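GlcNAc Inducible Gene 2, GIG2 (PDB 6AKZ) binds a ferric ion and, as a DUF1479-family member of the cupin clan, probably acts as an iron-dependent oxygenase. Local coordinates at residues A[102-110]-A[128-139]; A[82-90]-A[346-354]. All blocks are in the same frame, centred on the assembly; numbering follows the deposited sequence.

Interaction 1: A[102-110]-A[128-139]; sequences WFNELVEFC and YNVFWSKPQTEA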
loop_
_atom_site.group_PDB
_atom_site.type_symbol
_atom_site.label_atom_id
_atom_site.label_comp_id
_atom_site.label_asym_id
_atom_site.label_seq_id
_atom_site.Cartn_x
_atom_site.Cartn_y
_atom_site.Cartn_z
ATOM N N TRP A 102 -18.943 -16.302 -3.536
ATOM C CA TRP A 102 -18.055 -15.440 -4.309
ATOM C C TRP A 102 -16.859 -16.163 -4.941
ATOM O O TRP A 102 -16.545 -15.953 -6.122
ATOM C CB TRP A 102 -17.549 -14.263 -3.433
ATOM C CG TRP A 102 -18.534 -13.171 -3.149
ATOM C CD1 TRP A 102 -19.645 -12.839 -3.891
ATOM C CD2 TRP A 102 -18.459 -12.211 -2.094
ATOM N NE1 TRP A 102 -20.286 -11.793 -3.325
ATOM C CE2 TRP A 102 -19.592 -11.360 -2.231
ATOM C CE3 TRP A 102 -17.576 -11.984 -1.022
ATOM C CZ2 TRP A 102 -19.838 -10.295 -1.337
ATOM C CZ3 TRP A 102 -17.805 -10.901 -0.174
ATOM C CH2 TRP A 102 -18.958 -10.107 -0.284
ATOM N N PHE A 103 -16.225 -17.049 -4.175
ATOM C CA PHE A 103 -15.062 -17.810 -4.672
ATOM C C PHE A 103 -15.526 -18.672 -5.852
ATOM O O PHE A 103 -14.899 -18.677 -6.886
ATOM C CB PHE A 103 -14.446 -18.716 -3.590
ATOM C CG PHE A 103 -13.306 -19.508 -4.084
ATOM C CD1 PHE A 103 -12.119 -18.896 -4.413
ATOM C CD2 PHE A 103 -13.468 -20.864 -4.393
ATOM C CE1 PHE A 103 -11.049 -19.611 -4.969
ATOM C CE2 PHE A 103 -12.435 -21.587 -4.946
ATOM C CZ PHE A 103 -11.216 -20.959 -5.221
ATOM N N ASN A 104 -16.645 -19.379 -5.661
ATOM C CA ASN A 104 -17.101 -20.237 -6.759
ATOM C C ASN A 104 -17.506 -19.479 -8.015
ATOM O O ASN A 104 -17.132 -19.888 -9.088
ATOM C CB ASN A 104 -18.233 -21.120 -6.287
ATOM C CG ASN A 104 -17.791 -22.131 -5.302
ATOM O OD1 ASN A 104 -16.702 -22.712 -5.389
ATOM N ND2 ASN A 104 -18.646 -22.399 -4.369
ATOM N N GLU A 105 -18.163 -18.310 -7.863
ATOM C CA GLU A 105 -18.444 -17.432 -8.993
ATOM C C GLU A 105 -17.202 -16.893 -9.664
ATOM O O GLU A 105 -17.197 -16.830 -10.884
ATOM C CB GLU A 105 -19.314 -16.238 -8.600
ATOM C CG GLU A 105 -20.693 -16.670 -8.131
ATOM C CD GLU A 105 -21.594 -15.517 -7.607
ATOM O OE1 GLU A 105 -21.153 -14.565 -6.881
ATOM O OE2 GLU A 105 -22.816 -15.645 -7.826
ATOM N N LEU A 106 -16.169 -16.540 -8.894
ATOM C CA LEU A 106 -14.887 -16.128 -9.539
ATOM C C LEU A 106 -14.249 -17.223 -10.387
ATOM O O LEU A 106 -13.655 -16.973 -11.445
ATOM C CB LEU A 106 -13.862 -15.622 -8.530
ATOM C CG LEU A 106 -14.254 -14.302 -7.843
ATOM C CD1 LEU A 106 -13.548 -14.086 -6.501
ATOM C CD2 LEU A 106 -13.959 -13.160 -8.769
ATOM N N VAL A 107 -14.260 -18.434 -9.840
ATOM C CA VAL A 107 -13.607 -19.557 -10.523
ATOM C C VAL A 107 -14.404 -19.815 -11.798
ATOM O O VAL A 107 -13.820 -20.005 -12.863
ATOM C CB VAL A 107 -13.606 -20.797 -9.646
ATOM C CG1 VAL A 107 -13.246 -22.081 -10.380
ATOM C CG2 VAL A 107 -12.666 -20.599 -8.476
ATOM N N GLU A 108 -15.733 -19.873 -11.677
ATOM C CA GLU A 108 -16.575 -20.001 -12.903
ATOM C C GLU A 108 -16.286 -18.947 -13.965
ATOM O O GLU A 108 -16.281 -19.238 -15.183
ATOM C CB GLU A 108 -18.030 -19.964 -12.546
ATOM C CG GLU A 108 -18.972 -20.003 -13.758
ATOM C CD GLU A 108 -20.423 -20.112 -13.334
ATOM O OE1 GLU A 108 -20.673 -20.930 -12.394
ATOM O OE2 GLU A 108 -21.285 -19.397 -13.942
ATOM N N PHE A 109 -16.186 -17.691 -13.525
ATOM C CA PHE A 109 -15.877 -16.640 -14.444
ATOM C C PHE A 109 -14.553 -16.932 -15.077
ATOM O O PHE A 109 -14.428 -16.836 -16.274
ATOM C CB PHE A 109 -15.798 -15.252 -13.703
ATOM C CG PHE A 109 -15.539 -14.094 -14.635
ATOM C CD1 PHE A 109 -14.261 -13.808 -15.094
ATOM C CD2 PHE A 109 -16.601 -13.286 -15.055
ATOM C CE1 PHE A 109 -14.038 -12.742 -15.923
ATOM C CE2 PHE A 109 -16.371 -12.228 -15.920
ATOM C CZ PHE A 109 -15.084 -11.981 -16.367
ATOM N N CYS A 110 -13.542 -17.261 -14.304
ATOM C CA CYS A 110 -12.199 -17.476 -14.906
ATOM C C CYS A 110 -12.219 -18.652 -15.926
ATOM O O CYS A 110 -11.680 -18.545 -17.025
ATOM C CB CYS A 110 -11.140 -17.660 -13.866
ATOM S SG CYS A 110 -10.918 -16.065 -12.922
ATOM N N TYR A 128 -5.041 -13.912 -11.393
ATOM C CA TYR A 128 -6.102 -13.878 -12.426
ATOM C C TYR A 128 -6.521 -12.416 -12.681
ATOM O O TYR A 128 -6.926 -11.715 -11.748
ATOM C CB TYR A 128 -7.275 -14.684 -11.919
ATOM C CG TYR A 128 -6.898 -16.133 -11.856
ATOM C CD1 TYR A 128 -6.282 -16.674 -10.719
ATOM C CD2 TYR A 128 -7.102 -16.955 -12.952
ATOM C CE1 TYR A 128 -5.857 -18.003 -10.720
ATOM C CE2 TYR A 128 -6.712 -18.295 -12.947
ATOM C CZ TYR A 128 -6.103 -18.822 -11.818
ATOM O OH TYR A 128 -5.713 -20.133 -11.800
ATOM N N ASN A 129 -6.417 -11.963 -13.933
ATOM C CA ASN A 129 -6.598 -10.556 -14.286
ATOM C C ASN A 129 -8.074 -10.295 -14.540
ATOM O O ASN A 129 -8.479 -10.007 -15.675
ATOM C CB ASN A 129 -5.728 -10.186 -15.499
ATOM C CG ASN A 129 -4.245 -10.137 -15.146
ATOM O OD1 ASN A 129 -3.834 -10.647 -14.128
ATOM N ND2 ASN A 129 -3.468 -9.474 -15.949
ATOM N N VAL A 130 -8.869 -10.510 -13.500
ATOM C CA VAL A 130 -10.253 -10.198 -13.471
ATOM C C VAL A 130 -10.353 -9.002 -12.496
ATOM O O VAL A 130 -9.863 -9.034 -11.338
ATOM C CB VAL A 130 -11.137 -11.397 -13.099
ATOM C CG1 VAL A 130 -10.854 -11.980 -11.702
ATOM C CG2 VAL A 130 -12.591 -10.998 -13.138
ATOM N N PHE A 131 -11.005 -7.948 -12.954
ATOM C CA PHE A 131 -11.123 -6.706 -12.172
ATOM C C PHE A 131 -12.532 -6.300 -11.749
ATOM O O PHE A 131 -12.695 -5.792 -10.605
ATOM C CB PHE A 131 -10.453 -5.601 -12.970
ATOM C CG PHE A 131 -9.004 -5.878 -13.250
ATOM C CD1 PHE A 131 -8.035 -5.665 -12.290
ATOM C CD2 PHE A 131 -8.610 -6.476 -14.471
ATOM C CE1 PHE A 131 -6.699 -5.886 -12.562
ATOM C CE2 PHE A 131 -7.269 -6.743 -14.748
ATOM C CZ PHE A 131 -6.300 -6.447 -13.779
ATOM N N TRP A 132 -13.551 -6.486 -12.630
ATOM C CA TRP A 132 -14.883 -5.918 -12.457
ATOM C C TRP A 132 -16.026 -6.947 -12.287
ATOM O O TRP A 132 -17.217 -6.626 -12.470
ATOM C CB TRP A 132 -15.200 -4.880 -13.599
ATOM C CG TRP A 132 -14.111 -3.858 -13.909
ATOM C CD1 TRP A 132 -13.425 -3.695 -15.081
ATOM C CD2 TRP A 132 -13.505 -2.941 -12.980
ATOM N NE1 TRP A 132 -12.446 -2.713 -14.964
ATOM C CE2 TRP A 132 -12.474 -2.240 -13.677
ATOM C CE3 TRP A 132 -13.758 -2.617 -11.648
ATOM C CZ2 TRP A 132 -11.715 -1.253 -13.086
ATOM C CZ3 TRP A 132 -12.942 -1.616 -11.042
ATOM C CH2 TRP A 132 -11.968 -0.949 -11.767
ATOM N N SER A 133 -15.669 -8.190 -11.958
ATOM C CA SER A 133 -16.684 -9.238 -11.834
ATOM C C SER A 133 -17.694 -8.916 -10.763
ATOM O O SER A 133 -17.421 -8.123 -9.828
ATOM C CB SER A 133 -15.975 -10.591 -11.506
ATOM O OG SER A 133 -15.438 -10.610 -10.195
ATOM N N LYS A 134 -18.875 -9.546 -10.833
ATOM C CA LYS A 134 -19.866 -9.339 -9.827
ATOM C C LYS A 134 -19.369 -9.614 -8.379
ATOM O O LYS A 134 -19.688 -8.850 -7.449
ATOM C CB LYS A 134 -21.114 -10.188 -10.120
ATOM C CG LYS A 134 -22.251 -10.000 -9.094
ATOM C CD LYS A 134 -23.226 -11.167 -9.210
ATOM C CE LYS A 134 -24.672 -10.755 -8.980
ATOM N NZ LYS A 134 -25.264 -11.301 -7.716
ATOM N N PRO A 135 -18.628 -10.746 -8.176
ATOM C CA PRO A 135 -18.207 -10.938 -6.787
ATOM C C PRO A 135 -17.276 -9.820 -6.279
ATOM O O PRO A 135 -17.343 -9.474 -5.076
ATOM C CB PRO A 135 -17.508 -12.304 -6.779
ATOM C CG PRO A 135 -17.731 -12.898 -8.171
ATOM C CD PRO A 135 -18.361 -11.916 -9.038
ATOM N N GLN A 136 -16.398 -9.328 -7.140
ATOM C CA GLN A 136 -15.575 -8.183 -6.831
ATOM C C GLN A 136 -16.344 -6.909 -6.469
ATOM O O GLN A 136 -16.106 -6.269 -5.404
ATOM C CB GLN A 136 -14.535 -7.930 -7.891
ATOM C CG GLN A 136 -13.429 -8.959 -7.887
ATOM C CD GLN A 136 -12.682 -8.908 -9.172
ATOM O OE1 GLN A 136 -13.251 -9.138 -10.274
ATOM N NE2 GLN A 136 -11.357 -8.646 -9.058
ATOM N N THR A 137 -17.332 -6.586 -7.275
ATOM C CA THR A 137 -18.151 -5.412 -7.057
ATOM C C THR A 137 -18.960 -5.594 -5.807
ATOM O O THR A 137 -18.996 -4.688 -4.936
ATOM C CB THR A 137 -19.021 -5.099 -8.307
ATOM O OG1 THR A 137 -18.154 -4.771 -9.362
ATOM C CG2 THR A 137 -19.928 -3.927 -8.081
ATOM N N GLU A 138 -19.507 -6.800 -5.593
ATOM C CA GLU A 138 -20.220 -7.025 -4.372
ATOM C C GLU A 138 -19.358 -6.993 -3.110
ATOM O O GLU A 138 -19.810 -6.581 -2.056
ATOM C CB GLU A 138 -21.007 -8.352 -4.386
ATOM C CG GLU A 138 -22.162 -8.353 -5.409
ATOM C CD GLU A 138 -22.972 -9.644 -5.343
ATOM O OE1 GLU A 138 -22.488 -10.641 -4.725
ATOM O OE2 GLU A 138 -24.102 -9.642 -5.903
ATOM N N ALA A 139 -18.159 -7.539 -3.210
ATOM C CA ALA A 139 -17.224 -7.576 -2.068
ATOM C C ALA A 139 -16.777 -6.163 -1.660
ATOM O O ALA A 139 -16.781 -5.760 -0.470
ATOM C CB ALA A 139 -15.988 -8.464 -2.416
#
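Trp102 and Glu138 form the single hydrogen bond that crosses between helix 102-110 and segment 128-139, with NE1 of the indole 2.9 Å from Glu138 OE1. The N-H aims at the oxygen at 164°, and OE1 sits in the indole plane, presenting the anti lone pair that faces away from OE2. OE2 itself is in salt bridges with Lys134, one helical turn earlier, and with Lys423, so both carboxylate oxygens are gripped.

The rest of the crossing contact is mostly apolar. Ala139 CB lies 4.0 Å from the centroid of the six-membered ring of Trp102, a CH-pi contact over the face. Pro135 CB reaches CD1 of the same indole at 3.6 Å, while its CG packs against Glu105 CB and Leu106 CG. Farther along, Leu106 CD2 closes on Ser133 OG at 3.3 Å. Phe109 swings its CG anti to the backbone N (chi1 -177°), which brings CE1 to 3.6 Å from Val130 CG2, obliquely. Cys110 SG approaches Tyr128 CD2 at 3.9 Å, an oblique sulfur-aromatic contact.

The polar groups of Ser133 and Gln136 are paired within segment 128-139. The two form a capping box: Gln136 N bonds weakly to Ser133 OG, and Gln136 OE1 accepts from both N and OG of Ser133. Gln136 NE2 donates to Val130 O at 2.8 Å, so both ends of the amide are tied and its rotation is fixed.

The short helix axes are inclined, broadly antiparallel at 146°, and approach to 9.4 Å. Strand 127-128 is an outermost strand of the seven-stranded sheet; its Tyr128, then Val130 and Gln136, touch Ile178 of strand 178-181, and Gln136 and Ala139 rest on Leu370 of strand 367-371.

Interaction 2: A[82-90]-A[346-354]; sequences FKQRGCLMI and FVFWHCDLP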
loop_
_atom_site.group_PDB
_atom_site.type_symbol
_atom_site.label_atom_id
_atom_site.label_comp_id
_atom_site.label_asym_id
_atom_site.label_seq_id
_atom_site.Cartn_x
_atom_site.Cartn_y
_atom_site.Cartn_z
ATOM N N PHE A 82 -1.931 -1.108 15.868
ATOM C CA PHE A 82 -1.936 -0.946 14.397
ATOM C C PHE A 82 -0.979 0.184 13.997
ATOM O O PHE A 82 -0.158 -0.026 13.129
ATOM C CB PHE A 82 -3.287 -0.662 13.851
ATOM C CG PHE A 82 -3.260 -0.279 12.381
ATOM C CD1 PHE A 82 -2.872 -1.189 11.423
ATOM C CD2 PHE A 82 -3.562 1.018 12.021
ATOM C CE1 PHE A 82 -2.866 -0.835 10.084
ATOM C CE2 PHE A 82 -3.501 1.407 10.705
ATOM C CZ PHE A 82 -3.079 0.483 9.740
ATOM N N LYS A 83 -1.005 1.347 14.680
ATOM C CA LYS A 83 -0.075 2.376 14.317
ATOM C C LYS A 83 1.394 1.992 14.536
ATOM O O LYS A 83 2.248 2.514 13.849
ATOM C CB LYS A 83 -0.391 3.695 14.995
ATOM C CG LYS A 83 -1.754 4.237 14.572
ATOM C CD LYS A 83 -1.875 5.714 14.922
ATOM C CE LYS A 83 -3.024 6.327 14.179
ATOM N NZ LYS A 83 -3.032 7.836 14.135
ATOM N N GLN A 84 1.702 1.189 15.557
ATOM C CA GLN A 84 3.055 0.692 15.798
ATOM C C GLN A 84 3.483 -0.364 14.784
ATOM O O GLN A 84 4.615 -0.362 14.245
ATOM C CB GLN A 84 3.173 0.119 17.247
ATOM C CG GLN A 84 4.518 -0.560 17.533
ATOM C CD GLN A 84 4.608 -1.619 18.684
ATOM O OE1 GLN A 84 3.665 -2.338 19.082
ATOM N NE2 GLN A 84 5.787 -1.695 19.209
ATOM N N ARG A 85 2.590 -1.278 14.521
ATOM C CA ARG A 85 2.968 -2.493 13.823
ATOM C C ARG A 85 2.664 -2.475 12.332
ATOM O O ARG A 85 3.256 -3.273 11.563
ATOM C CB ARG A 85 2.328 -3.701 14.523
ATOM C CG ARG A 85 2.893 -3.871 15.923
ATOM C CD ARG A 85 2.298 -4.931 16.800
ATOM N NE ARG A 85 2.844 -4.752 18.163
ATOM C CZ ARG A 85 2.863 -5.721 19.050
ATOM N NH1 ARG A 85 2.324 -6.915 18.760
ATOM N NH2 ARG A 85 3.359 -5.489 20.263
ATOM N N GLY A 86 1.746 -1.574 11.953
ATOM C CA GLY A 86 1.472 -1.245 10.554
ATOM C C GLY A 86 0.676 -2.272 9.781
ATOM O O GLY A 86 0.640 -2.253 8.539
ATOM N N CYS A 87 0.074 -3.261 10.455
ATOM C CA CYS A 87 -0.730 -4.301 9.793
ATOM C C CYS A 87 -1.845 -4.669 10.805
ATOM O O CYS A 87 -1.771 -4.363 12.009
ATOM C CB CYS A 87 0.119 -5.541 9.375
ATOM S SG CYS A 87 1.128 -6.137 10.750
ATOM N N LEU A 88 -2.871 -5.247 10.293
ATOM C CA LEU A 88 -4.061 -5.658 11.054
ATOM C C LEU A 88 -4.799 -6.747 10.311
ATOM O O LEU A 88 -5.066 -6.597 9.125
ATOM C CB LEU A 88 -4.981 -4.448 11.228
ATOM C CG LEU A 88 -6.316 -4.716 11.965
ATOM C CD1 LEU A 88 -6.127 -5.176 13.411
ATOM C CD2 LEU A 88 -7.055 -3.370 11.998
ATOM N N MET A 89 -5.247 -7.776 11.024
ATOM C CA MET A 89 -6.161 -8.757 10.529
ATOM C C MET A 89 -7.490 -8.600 11.288
ATOM O O MET A 89 -7.509 -8.609 12.509
ATOM C CB MET A 89 -5.580 -10.161 10.686
ATOM C CG MET A 89 -6.620 -11.307 10.389
ATOM S SD MET A 89 -5.911 -12.959 10.712
ATOM C CE MET A 89 -4.743 -13.082 9.434
ATOM N N ILE A 90 -8.549 -8.366 10.565
ATOM C CA ILE A 90 -9.909 -8.232 11.128
ATOM C C ILE A 90 -10.664 -9.467 10.792
ATOM O O ILE A 90 -10.911 -9.800 9.592
ATOM C CB ILE A 90 -10.591 -7.011 10.537
ATOM C CG1 ILE A 90 -9.750 -5.744 10.710
ATOM C CG2 ILE A 90 -12.002 -6.863 11.117
ATOM C CD1 ILE A 90 -10.295 -4.558 9.953
ATOM N N PHE A 346 -10.230 -9.871 6.709
ATOM C CA PHE A 346 -9.610 -8.841 5.882
ATOM C C PHE A 346 -8.267 -8.532 6.490
ATOM O O PHE A 346 -8.196 -8.318 7.710
ATOM C CB PHE A 346 -10.480 -7.622 5.719
ATOM C CG PHE A 346 -10.200 -6.850 4.494
ATOM C CD1 PHE A 346 -9.121 -5.969 4.450
ATOM C CD2 PHE A 346 -10.916 -7.046 3.340
ATOM C CE1 PHE A 346 -8.819 -5.318 3.310
ATOM C CE2 PHE A 346 -10.612 -6.363 2.191
ATOM C CZ PHE A 346 -9.573 -5.532 2.158
ATOM N N VAL A 347 -7.223 -8.431 5.641
ATOM C CA VAL A 347 -5.897 -8.126 6.087
ATOM C C VAL A 347 -5.469 -6.789 5.442
ATOM O O VAL A 347 -5.497 -6.664 4.216
ATOM C CB VAL A 347 -4.891 -9.246 5.819
ATOM C CG1 VAL A 347 -3.443 -8.796 5.979
ATOM C CG2 VAL A 347 -5.220 -10.468 6.679
ATOM N N PHE A 348 -5.003 -5.882 6.270
ATOM C CA PHE A 348 -4.467 -4.550 5.853
ATOM C C PHE A 348 -2.990 -4.442 6.211
ATOM O O PHE A 348 -2.558 -4.868 7.289
ATOM C CB PHE A 348 -5.149 -3.422 6.610
ATOM C CG PHE A 348 -6.519 -3.105 6.174
ATOM C CD1 PHE A 348 -6.721 -2.490 4.957
ATOM C CD2 PHE A 348 -7.623 -3.380 7.003
ATOM C CE1 PHE A 348 -7.996 -2.151 4.486
ATOM C CE2 PHE A 348 -8.913 -3.055 6.524
ATOM C CZ PHE A 348 -9.084 -2.447 5.284
ATOM N N TRP A 349 -2.201 -3.815 5.355
ATOM C CA TRP A 349 -0.927 -3.369 5.760
ATOM C C TRP A 349 -0.632 -1.972 5.169
ATOM O O TRP A 349 -1.008 -1.592 4.041
ATOM C CB TRP A 349 0.214 -4.340 5.502
ATOM C CG TRP A 349 0.484 -4.692 4.060
ATOM C CD1 TRP A 349 1.493 -4.209 3.299
ATOM C CD2 TRP A 349 -0.269 -5.582 3.223
ATOM N NE1 TRP A 349 1.431 -4.745 1.967
ATOM C CE2 TRP A 349 0.403 -5.651 1.949
ATOM C CE3 TRP A 349 -1.402 -6.387 3.431
ATOM C CZ2 TRP A 349 -0.037 -6.477 0.911
ATOM C CZ3 TRP A 349 -1.878 -7.182 2.352
ATOM C CH2 TRP A 349 -1.209 -7.220 1.134
ATOM N N HIS A 350 0.081 -1.206 5.968
ATOM C CA HIS A 350 0.552 0.158 5.588
ATOM C C HIS A 350 1.418 0.137 4.336
ATOM O O HIS A 350 2.167 -0.794 4.079
ATOM C CB HIS A 350 1.294 0.835 6.729
ATOM C CG HIS A 350 1.467 2.308 6.576
ATOM N ND1 HIS A 350 2.527 2.871 5.909
ATOM C CD2 HIS A 350 0.798 3.336 7.144
ATOM C CE1 HIS A 350 2.473 4.185 6.010
ATOM N NE2 HIS A 350 1.419 4.494 6.754
ATOM N N CYS A 351 1.225 1.129 3.472
ATOM C CA CYS A 351 1.977 1.224 2.243
ATOM C C CYS A 351 3.489 1.190 2.420
ATOM O O CYS A 351 4.213 0.858 1.490
ATOM C CB CYS A 351 1.542 2.463 1.405
ATOM S SG CYS A 351 1.768 4.018 2.305
ATOM N N ASP A 352 3.968 1.508 3.597
ATOM C CA ASP A 352 5.408 1.470 3.908
ATOM C C ASP A 352 5.839 0.223 4.662
ATOM O O ASP A 352 6.954 0.218 5.243
ATOM C CB ASP A 352 5.831 2.716 4.675
ATOM C CG ASP A 352 6.061 3.957 3.791
ATOM O OD1 ASP A 352 6.025 3.844 2.520
ATOM O OD2 ASP A 352 6.136 5.077 4.407
ATOM N N LEU A 353 4.985 -0.822 4.745
ATOM C CA LEU A 353 5.384 -1.992 5.502
ATOM C C LEU A 353 6.108 -3.035 4.609
ATOM O O LEU A 353 5.627 -3.424 3.500
ATOM C CB LEU A 353 4.168 -2.648 6.141
ATOM C CG LEU A 353 4.523 -3.431 7.369
ATOM C CD1 LEU A 353 4.878 -2.480 8.504
ATOM C CD2 LEU A 353 3.433 -4.374 7.854
ATOM N N PRO A 354 7.314 -3.417 5.002
ATOM C CA PRO A 354 7.964 -4.500 4.245
ATOM C C PRO A 354 7.122 -5.771 4.312
ATOM O O PRO A 354 6.677 -6.156 5.394
ATOM C CB PRO A 354 9.283 -4.661 4.996
ATOM C CG PRO A 354 9.482 -3.423 5.807
ATOM C CD PRO A 354 8.153 -2.927 6.105
#
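Ile90 sets its CD1 at the edge of the Phe348 ring, near the ring plane and 4.0 Å from CE2. Both belong to an antiparallel strand pair, 87-90 with 346-350, inside a seven-stranded sheet consistent with the double-stranded beta-helix (jelly roll) of the cupin clan; the N-to-C directions of the short strands are 169° apart. Phe346 adds to this side of the sheet, its CE1 lying above one face of the Phe348 ring, and helix 143-153 covers both phenylalanines.

Five backbone hydrogen bonds fix the register. Leu88 with Phe348 and Ile90 with Phe346 are the hydrogen-bonded pairs, each joined in both directions, while Cys87 with Trp349 and Met89 with Val347 are non-hydrogen-bonded pairs. The fifth bond runs from His350 N to Gly86 O, 2.8 Å long and almost straight at 176°. Gly86 leaves helix 82-85 with positive phi (75°), turning the chain into the strand.

On the opposite face, Met89 bends at its last torsion and brings CE to 3.8 Å from Val347 CG2. Cys87 CB is 4.1 Å from Trp349 CB, but the indole then leads away toward the metal site, where its ring meets that of the iron ligand His355. The Trp349 side chain lies about 5 Å from the ferric ion at nearest atoms, a second-shell position.

Past the strand, a type I turn from His350 to Leu353 folds Leu353 back over the helix-strand junction, with CD2 3.8 Å from Cys87 CB. The His350 ring is held at both nitrogens: NE2 bonds to Ala223 O, and ND1 accepts from Asp352 N at 3.0 Å.

In the fold
After helices 18-26 and 32-56 and strand 63-65, the chain forms helix 76-85 and strand 87-91, the earlier half of interaction 2, and after a short connection enters helix 96-112. Interaction 1 then closes a short loop, with 17 residues between its segments. The chain goes on to supply the iron ligands His192 and Asp194 before strand 346-350 returns to strand 87-91, 255 residues lying between the two segments. Interaction 1 is nested inside the loop closed by interaction 2. Their centres are 25 Å apart and they do not touch. Interaction 2 joins neighbouring strands near the 63-65 end of the main sheet and leads into His355; interaction 1 packs helices beside its 127-128 end.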